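Local coordinates for trans-4-hydroxy-L-proline dehydratase (Clostridioides difficile 70-100-2010, PDB 6VXC), which catalyses, as a glycyl radical enzyme, the dehydration of trans-4-hydroxy-L-proline to (S)-1-pyrroline-5-carboxylate in the anaerobic breakdown of hydroxyproline, at residues I153-P158 / N528-N533; E171-R176 / N566-Q571. One frame throughout, in Å; residues are numbered along the deposited sequence.

Interaction 1: I153-P158 / N528-N533; sequences INAMTP and NAVIEN
V530 is the bump of this contact: its CG1 methyl fits a shallow notch made by two successive residues, A155 and M156. One wall is A155 CB, which points toward the long helix and lies 3.8 Å from V530 CG1. Alanine suits the place because a single methyl lets the two chains approach until the A155 and V530 CA atoms are 7.5 Å apart. The other wall is the end of M156, whose CE lies 3.7 Å from V530 CG1. M156 leaves its backbone alongside the helix, and bends at chi2 (-66°) and chi3 (96°) swing CE over to it. The methionine and valine side chains run past each other in opposite senses. CE also nears I531 CG1, a looser contact at 4.3 Å, at the groove between V530 and I531, while L161 of helix 158-166 packs against M156 as well. The chain is turning here, and T157 caps that next helix through W160 N. No hydrogen bond joins the two segments; only aliphatic carbons meet, the methionine through its terminal methyl, so the attraction is undirected and its gain modest, coming mainly from the buried M156 and I531, with the A155-V530 side nearer solvent.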
ATOM      1  N   ILE A 153      18.273   3.164  12.931  1.00 14.00           N
ATOM      2  CA  ILE A 153      18.354   4.475  13.567  1.00 15.64           C
ATOM      3  C   ILE A 153      19.789   4.787  13.961  1.00 16.05           C
ATOM      4  O   ILE A 153      20.265   5.907  13.770  1.00 17.33           O
ATOM      5  CB  ILE A 153      17.395   4.561  14.772  1.00 18.56           C
ATOM      6  CG1 ILE A 153      15.940   4.516  14.307  1.00 22.68           C
ATOM      7  CG2 ILE A 153      17.570   5.879  15.502  1.00 23.00           C
ATOM      8  CD1 ILE A 153      15.558   5.680  13.393  1.00 19.24           C
ATOM      9  N   ASN A 154      20.505   3.801  14.501  1.00 16.98           N
ATOM     10  CA  ASN A 154      21.882   4.048  14.917  1.00 18.36           C
ATOM     11  C   ASN A 154      22.819   4.291  13.745  1.00 18.34           C
ATOM     12  O   ASN A 154      23.909   4.827  13.951  1.00 19.41           O
ATOM     13  CB  ASN A 154      22.372   2.890  15.776  1.00 19.95           C
ATOM     14  CG  ASN A 154      21.641   2.833  17.090  1.00 25.01           C
ATOM     15  OD1 ASN A 154      21.112   3.849  17.550  1.00 26.62           O
ATOM     16  ND2 ASN A 154      21.594   1.661  17.701  1.00 28.97           N
ATOM     17  N   ALA A 155      22.431   3.927  12.529  1.00 15.75           N
ATOM     18  CA  ALA A 155      23.292   4.138  11.375  1.00 12.94           C
ATOM     19  C   ALA A 155      22.992   5.422  10.608  1.00 13.38           C
ATOM     20  O   ALA A 155      23.736   5.754   9.685  1.00 17.60           O
ATOM     21  CB  ALA A 155      23.205   2.945  10.424  1.00 15.85           C
ATOM     22  N   MET A 156      21.945   6.160  10.967  1.00 14.58           N
ATOM     23  CA  MET A 156      21.569   7.343  10.210  1.00 14.56           C
ATOM     24  C   MET A 156      22.426   8.540  10.624  1.00 17.98           C
ATOM     25  O   MET A 156      22.857   8.648  11.772  1.00 16.63           O
ATOM     26  CB  MET A 156      20.083   7.659  10.419  1.00 13.30           C
ATOM     27  CG  MET A 156      19.120   6.576   9.884  1.00 12.09           C
ATOM     28  SD  MET A 156      19.157   6.417   8.105  1.00 29.33           S
ATOM     29  CE  MET A 156      20.304   5.059   7.914  1.00 15.35           C
ATOM     30  N   THR A 157      22.666   9.444   9.671  1.00 15.17           N
ATOM     31  CA  THR A 157      23.418  10.650   9.965  1.00 15.69           C
ATOM     32  C   THR A 157      22.587  11.604  10.810  1.00 15.98           C
ATOM     33  O   THR A 157      21.360  11.519  10.839  1.00 18.60           O
ATOM     34  CB  THR A 157      23.832  11.371   8.683  1.00 17.12           C
ATOM     35  OG1 THR A 157      22.665  11.884   8.022  1.00 15.74           O
ATOM     36  CG2 THR A 157      24.605  10.463   7.752  1.00 16.61           C
ATOM     37  N   PRO A 158      23.236  12.548  11.490  1.00 19.64           N
ATOM     38  CA  PRO A 158      22.468  13.574  12.209  1.00 18.04           C
ATOM     39  C   PRO A 158      21.607  14.430  11.295  1.00 15.31           C
ATOM     40  O   PRO A 158      20.545  14.894  11.722  1.00 17.39           O
ATOM     41  CB  PRO A 158      23.554  14.416  12.902  1.00 21.64           C
ATOM     42  CG  PRO A 158      24.833  14.019  12.301  1.00 24.92           C
ATOM     43  CD  PRO A 158      24.683  12.647  11.737  1.00 18.17           C
ATOM     44  N   ASN A 528      18.420   5.650   2.684  1.00 12.67           N
ATOM     45  CA  ASN A 528      17.828   4.513   1.974  1.00 11.78           C
ATOM     46  C   ASN A 528      18.872   3.450   1.643  1.00 11.53           C
ATOM     47  O   ASN A 528      18.605   2.251   1.766  1.00 12.68           O
ATOM     48  CB  ASN A 528      17.177   4.982   0.676  1.00 11.25           C
ATOM     49  CG  ASN A 528      15.819   5.626   0.881  1.00 10.51           C
ATOM     50  OD1 ASN A 528      15.313   5.724   2.002  1.00 11.96           O
ATOM     51  ND2 ASN A 528      15.244   6.124  -0.216  1.00 10.71           N
ATOM     52  N   ALA A 529      20.052   3.868   1.173  1.00 12.19           N
ATOM     53  CA  ALA A 529      21.069   2.893   0.769  1.00 12.51           C
ATOM     54  C   ALA A 529      21.532   2.067   1.958  1.00 12.08           C
ATOM     55  O   ALA A 529      21.637   0.843   1.873  1.00 15.56           O
ATOM     56  CB  ALA A 529      22.253   3.593   0.095  1.00 10.68           C
ATOM     57  N   VAL A 530      21.804   2.726   3.084  1.00 13.77           N
ATOM     58  CA  VAL A 530      22.103   2.005   4.319  1.00 12.39           C
ATOM     59  C   VAL A 530      20.982   1.027   4.649  1.00 13.32           C
ATOM     60  O   VAL A 530      21.231  -0.125   5.026  1.00 14.31           O
ATOM     61  CB  VAL A 530      22.345   2.994   5.475  1.00 15.23           C
ATOM     62  CG1 VAL A 530      22.398   2.259   6.813  1.00 12.30           C
ATOM     63  CG2 VAL A 530      23.647   3.781   5.246  1.00 13.42           C
ATOM     64  N   ILE A 531      19.730   1.489   4.565  1.00 12.98           N
ATOM     65  CA  ILE A 531      18.588   0.652   4.934  1.00 11.23           C
ATOM     66  C   ILE A 531      18.437  -0.521   3.978  1.00 11.72           C
ATOM     67  O   ILE A 531      18.093  -1.636   4.391  1.00 13.68           O
ATOM     68  CB  ILE A 531      17.307   1.510   5.016  1.00 13.01           C
ATOM     69  CG1 ILE A 531      17.407   2.443   6.223  1.00 13.98           C
ATOM     70  CG2 ILE A 531      16.045   0.644   5.091  1.00 11.52           C
ATOM     71  CD1 ILE A 531      16.423   3.560   6.199  1.00 11.86           C
ATOM     72  N   GLU A 532      18.688  -0.294   2.689  1.00 11.04           N
ATOM     73  CA  GLU A 532      18.619  -1.380   1.728  1.00 10.14           C
ATOM     74  C   GLU A 532      19.611  -2.489   2.081  1.00 15.39           C
ATOM     75  O   GLU A 532      19.281  -3.676   1.992  1.00 14.15           O
ATOM     76  CB  GLU A 532      18.889  -0.844   0.323  1.00 12.41           C
ATOM     77  CG  GLU A 532      18.580  -1.841  -0.764  1.00 14.05           C
ATOM     78  CD  GLU A 532      18.756  -1.300  -2.169  1.00 15.37           C
ATOM     79  OE1 GLU A 532      18.962  -0.072  -2.339  1.00 14.20           O
ATOM     80  OE2 GLU A 532      18.681  -2.130  -3.097  1.00 17.33           O
ATOM     81  N   ASN A 533      20.828  -2.119   2.495  1.00 11.56           N
ATOM     82  CA  ASN A 533      21.803  -3.113   2.940  1.00 12.78           C
ATOM     83  C   ASN A 533      21.310  -3.883   4.152  1.00 11.59           C
ATOM     84  O   ASN A 533      21.428  -5.106   4.217  1.00 14.92           O
ATOM     85  CB  ASN A 533      23.126  -2.435   3.268  1.00 11.90           C
ATOM     86  CG  ASN A 533      23.942  -2.183   2.055  1.00 11.83           C
ATOM     87  OD1 ASN A 533      24.641  -3.073   1.594  1.00 16.42           O
ATOM     88  ND2 ASN A 533      23.873  -0.978   1.523  1.00 11.52           N
TER

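Interaction 2: E171-R176 / N566-Q571; sequences EFMEQR and NTRYIQ
M173, which meets R568 across this contact, is fixed at its backbone: M173 N donates to E171 OE2 at 2.9 Å, with a nearly straight N-H...O angle of 164°. The donor meets OE2 on its anti side, 24° out of the carboxylate plane, while E171 OE1 forms a salt bridge with K524 of helix 506-538. Glutamate suits this turn, since its carboxylate can serve a main-chain N-H and a lysine at once. Bends at chi2 and chi3 curl the M173 side chain, and its CE comes obliquely to 4.2 Å from R568 NH2. A flexible methionine can bring its methyl near the guanidinium, in van der Waals contact at most. R568 and Q571 belong to strand 565-573, which runs parallel between 463-472 and 657-661, consistent with part of the ten-stranded alpha/beta barrel of glycyl radical enzymes. At the second meeting point Q571 NE2 comes obliquely to the CE1-CZ side of the F172 ring, 3.4 Å from both F172 CE1 and F172 CZ, with amide and ring planes 73° apart. The oxygen end of this amide is hydrogen-bonded, G469 being the side chain's strongest polar partner, and the nitrogen end turns to F172. Glutamine, part polar and part aliphatic, suits a site between that ring and the neighbouring strand 463-472, where it touches L467 and Y470. The F172 side chain is about 4 Å from a bound glycerol, probably from the crystallisation liquor, and about 8 Å from that of C454, the probable cysteine radical site; the Q571 side chain is about 6 Å from that of E456, the probable proton acceptor.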
ATOM      1  N   GLU A 171      10.093   7.161   6.786  1.00 10.46           N
ATOM      2  CA  GLU A 171      10.962   6.009   6.545  1.00 11.74           C
ATOM      3  C   GLU A 171      10.151   4.718   6.635  1.00 11.30           C
ATOM      4  O   GLU A 171       9.745   4.310   7.725  1.00 13.68           O
ATOM      5  CB  GLU A 171      12.120   5.971   7.544  1.00 11.47           C
ATOM      6  CG  GLU A 171      12.954   4.713   7.389  1.00 10.59           C
ATOM      7  CD  GLU A 171      13.320   4.442   5.950  1.00 12.43           C
ATOM      8  OE1 GLU A 171      13.848   5.359   5.295  1.00 15.31           O
ATOM      9  OE2 GLU A 171      13.083   3.323   5.468  1.00 14.10           O
ATOM     10  N   PHE A 172       9.956   4.059   5.496  1.00 14.45           N
ATOM     11  CA  PHE A 172       9.050   2.918   5.446  1.00 11.76           C
ATOM     12  C   PHE A 172       9.591   1.696   6.173  1.00 14.06           C
ATOM     13  O   PHE A 172       8.809   0.876   6.656  1.00 13.33           O
ATOM     14  CB  PHE A 172       8.741   2.567   3.990  1.00 12.14           C
ATOM     15  CG  PHE A 172       7.395   3.038   3.535  1.00 11.76           C
ATOM     16  CD1 PHE A 172       6.931   4.298   3.903  1.00 12.75           C
ATOM     17  CD2 PHE A 172       6.572   2.212   2.793  1.00 11.84           C
ATOM     18  CE1 PHE A 172       5.676   4.736   3.515  1.00 12.14           C
ATOM     19  CE2 PHE A 172       5.313   2.649   2.392  1.00 14.36           C
ATOM     20  CZ  PHE A 172       4.864   3.918   2.769  1.00 13.19           C
ATOM     21  N   MET A 173      10.911   1.554   6.301  1.00 14.17           N
ATOM     22  CA  MET A 173      11.446   0.310   6.838  1.00 15.04           C
ATOM     23  C   MET A 173      11.765   0.386   8.334  1.00 12.99           C
ATOM     24  O   MET A 173      12.432  -0.508   8.863  1.00 14.77           O
ATOM     25  CB  MET A 173      12.677  -0.129   6.038  1.00 12.39           C
ATOM     26  CG  MET A 173      12.358  -1.160   4.960  1.00 12.26           C
ATOM     27  SD  MET A 173      11.086  -0.568   3.792  1.00 15.60           S
ATOM     28  CE  MET A 173      12.020   0.596   2.816  1.00 12.36           C
ATOM     29  N   GLU A 174      11.254   1.397   9.042  1.00 13.06           N
ATOM     30  CA  GLU A 174      11.550   1.487  10.469  1.00 12.48           C
ATOM     31  C   GLU A 174      10.777   0.463  11.291  1.00 15.22           C
ATOM     32  O   GLU A 174      11.260   0.034  12.341  1.00 16.80           O
ATOM     33  CB  GLU A 174      11.287   2.901  11.000  1.00 15.66           C
ATOM     34  CG  GLU A 174       9.839   3.395  10.956  1.00 13.99           C
ATOM     35  CD  GLU A 174       9.612   4.560  11.916  1.00 18.89           C
ATOM     36  OE1 GLU A 174       9.438   5.711  11.437  1.00 19.70           O
ATOM     37  OE2 GLU A 174       9.636   4.317  13.151  1.00 19.92           O
ATOM     38  N   GLN A 175       9.560   0.107  10.880  1.00 14.90           N
ATOM     39  CA  GLN A 175       8.739  -0.834  11.633  1.00 13.15           C
ATOM     40  C   GLN A 175       8.193  -1.976  10.790  1.00 13.50           C
ATOM     41  O   GLN A 175       7.421  -2.791  11.309  1.00 15.38           O
ATOM     42  CB  GLN A 175       7.571  -0.106  12.291  1.00 18.45           C
ATOM     43  CG  GLN A 175       7.981   0.861  13.394  1.00 16.39           C
ATOM     44  CD  GLN A 175       6.823   1.690  13.855  1.00 15.70           C
ATOM     45  OE1 GLN A 175       5.716   1.172  14.038  1.00 15.72           O
ATOM     46  NE2 GLN A 175       7.054   2.989  14.044  1.00 14.12           N
ATOM     47  N   ARG A 176       8.526  -2.029   9.507  1.00  9.79           N
ATOM     48  CA  ARG A 176       8.013  -3.042   8.603  1.00 12.93           C
ATOM     49  C   ARG A 176       9.096  -3.389   7.605  1.00 13.68           C
ATOM     50  O   ARG A 176      10.028  -2.613   7.381  1.00 15.26           O
ATOM     51  CB  ARG A 176       6.742  -2.583   7.852  1.00 11.14           C
ATOM     52  CG  ARG A 176       5.634  -2.094   8.756  1.00 12.84           C
ATOM     53  CD  ARG A 176       4.339  -1.882   8.005  1.00 12.58           C
ATOM     54  NE  ARG A 176       3.640  -3.140   7.796  1.00 13.43           N
ATOM     55  CZ  ARG A 176       2.436  -3.244   7.248  1.00 13.16           C
ATOM     56  NH1 ARG A 176       1.791  -2.149   6.846  1.00 16.13           N
ATOM     57  NH2 ARG A 176       1.881  -4.436   7.118  1.00 14.56           N
ATOM     58  N   ASN A 566      13.973  -4.501 -10.477  1.00 12.36           N
ATOM     59  CA  ASN A 566      14.204  -3.902  -9.172  1.00 11.71           C
ATOM     60  C   ASN A 566      14.114  -2.391  -9.290  1.00 11.01           C
ATOM     61  O   ASN A 566      14.844  -1.767 -10.064  1.00 15.50           O
ATOM     62  CB  ASN A 566      15.553  -4.341  -8.588  1.00 10.95           C
ATOM     63  CG  ASN A 566      15.558  -5.809  -8.224  1.00 12.37           C
ATOM     64  OD1 ASN A 566      15.155  -6.188  -7.127  1.00 13.34           O
ATOM     65  ND2 ASN A 566      15.969  -6.651  -9.162  1.00 11.67           N
ATOM     66  N   THR A 567      13.163  -1.828  -8.567  1.00 14.79           N
ATOM     67  CA  THR A 567      12.969  -0.392  -8.496  1.00 13.26           C
ATOM     68  C   THR A 567      12.713  -0.004  -7.048  1.00 10.75           C
ATOM     69  O   THR A 567      12.282  -0.819  -6.236  1.00 12.46           O
ATOM     70  CB  THR A 567      11.792   0.069  -9.384  1.00 13.67           C
ATOM     71  OG1 THR A 567      10.620  -0.649  -9.003  1.00 15.84           O
ATOM     72  CG2 THR A 567      12.068  -0.193 -10.857  1.00 16.01           C
ATOM     73  N   ARG A 568      12.982   1.263  -6.743  1.00 12.22           N
ATOM     74  CA  ARG A 568      12.702   1.874  -5.453  1.00 10.54           C
ATOM     75  C   ARG A 568      12.065   3.234  -5.698  1.00 10.76           C
ATOM     76  O   ARG A 568      12.410   3.924  -6.662  1.00 10.91           O
ATOM     77  CB  ARG A 568      13.981   2.052  -4.610  1.00 11.55           C
ATOM     78  CG  ARG A 568      14.208   0.937  -3.595  1.00 16.05           C
ATOM     79  CD  ARG A 568      15.556   1.008  -2.886  1.00 12.29           C
ATOM     80  NE  ARG A 568      15.416   0.666  -1.475  1.00 12.26           N
ATOM     81  CZ  ARG A 568      15.128  -0.555  -1.030  1.00 10.99           C
ATOM     82  NH1 ARG A 568      14.936  -1.547  -1.886  1.00 12.97           N
ATOM     83  NH2 ARG A 568      15.032  -0.781   0.267  1.00 10.98           N
ATOM     84  N   TYR A 569      11.157   3.625  -4.805  1.00  9.69           N
ATOM     85  CA  TYR A 569      10.368   4.831  -4.970  1.00 10.14           C
ATOM     86  C   TYR A 569      10.491   5.733  -3.746  1.00 10.36           C
ATOM     87  O   TYR A 569      10.638   5.268  -2.615  1.00 12.41           O
ATOM     88  CB  TYR A 569       8.875   4.485  -5.218  1.00  9.79           C
ATOM     89  CG  TYR A 569       8.618   3.858  -6.573  1.00 11.75           C
ATOM     90  CD1 TYR A 569       8.786   2.489  -6.790  1.00 12.47           C
ATOM     91  CD2 TYR A 569       8.261   4.647  -7.660  1.00 10.39           C
ATOM     92  CE1 TYR A 569       8.560   1.926  -8.048  1.00 12.74           C
ATOM     93  CE2 TYR A 569       8.040   4.096  -8.896  1.00 10.31           C
ATOM     94  CZ  TYR A 569       8.193   2.745  -9.089  1.00 11.71           C
ATOM     95  OH  TYR A 569       7.973   2.219 -10.336  1.00 13.91           O
ATOM     96  N   ILE A 570      10.423   7.033  -3.993  1.00 11.14           N
ATOM     97  CA  ILE A 570      10.132   8.038  -2.974  1.00 10.63           C
ATOM     98  C   ILE A 570       8.809   8.690  -3.361  1.00 10.01           C
ATOM     99  O   ILE A 570       8.630   9.092  -4.511  1.00 13.32           O
ATOM    100  CB  ILE A 570      11.265   9.074  -2.845  1.00  8.82           C
ATOM    101  CG1 ILE A 570      12.593   8.393  -2.472  1.00  8.00           C
ATOM    102  CG2 ILE A 570      10.903  10.154  -1.817  1.00 11.26           C
ATOM    103  CD1 ILE A 570      13.759   9.329  -2.487  1.00  9.49           C
ATOM    104  N   GLN A 571       7.865   8.727  -2.427  1.00 12.09           N
ATOM    105  CA  GLN A 571       6.499   9.143  -2.718  1.00 10.22           C
ATOM    106  C   GLN A 571       6.324  10.652  -2.533  1.00 11.49           C
ATOM    107  O   GLN A 571       6.413  11.162  -1.415  1.00 11.64           O
ATOM    108  CB  GLN A 571       5.522   8.363  -1.840  1.00 11.12           C
ATOM    109  CG  GLN A 571       5.673   6.812  -1.836  1.00 11.26           C
ATOM    110  CD  GLN A 571       6.507   6.226  -0.704  1.00 10.57           C
ATOM    111  OE1 GLN A 571       7.669   5.873  -0.897  1.00 12.93           O
ATOM    112  NE2 GLN A 571       5.931   6.150   0.481  1.00 11.10           N
TER

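In the fold
From the N terminus the chain passes the end of helix 148-155, then helix 158-166 and the loop holding 171-176. Interaction 1 closes a loop of 369 residues when helix 506-538 returns to 153-158; interaction 2 closes one of 389 when strand 565-573 reaches 171-176. Because the segments alternate along the chain, the two closures cross. Their centres are 12 Å apart, and helix 506-538 joins them directly: I531 CG2 lies 3.6 Å from M173 CB, and E532 OE1 packs 3.6 Å from R568 CD. Together they form a layered path from the outer helices through the long helix and the loop to the central parallel sheet.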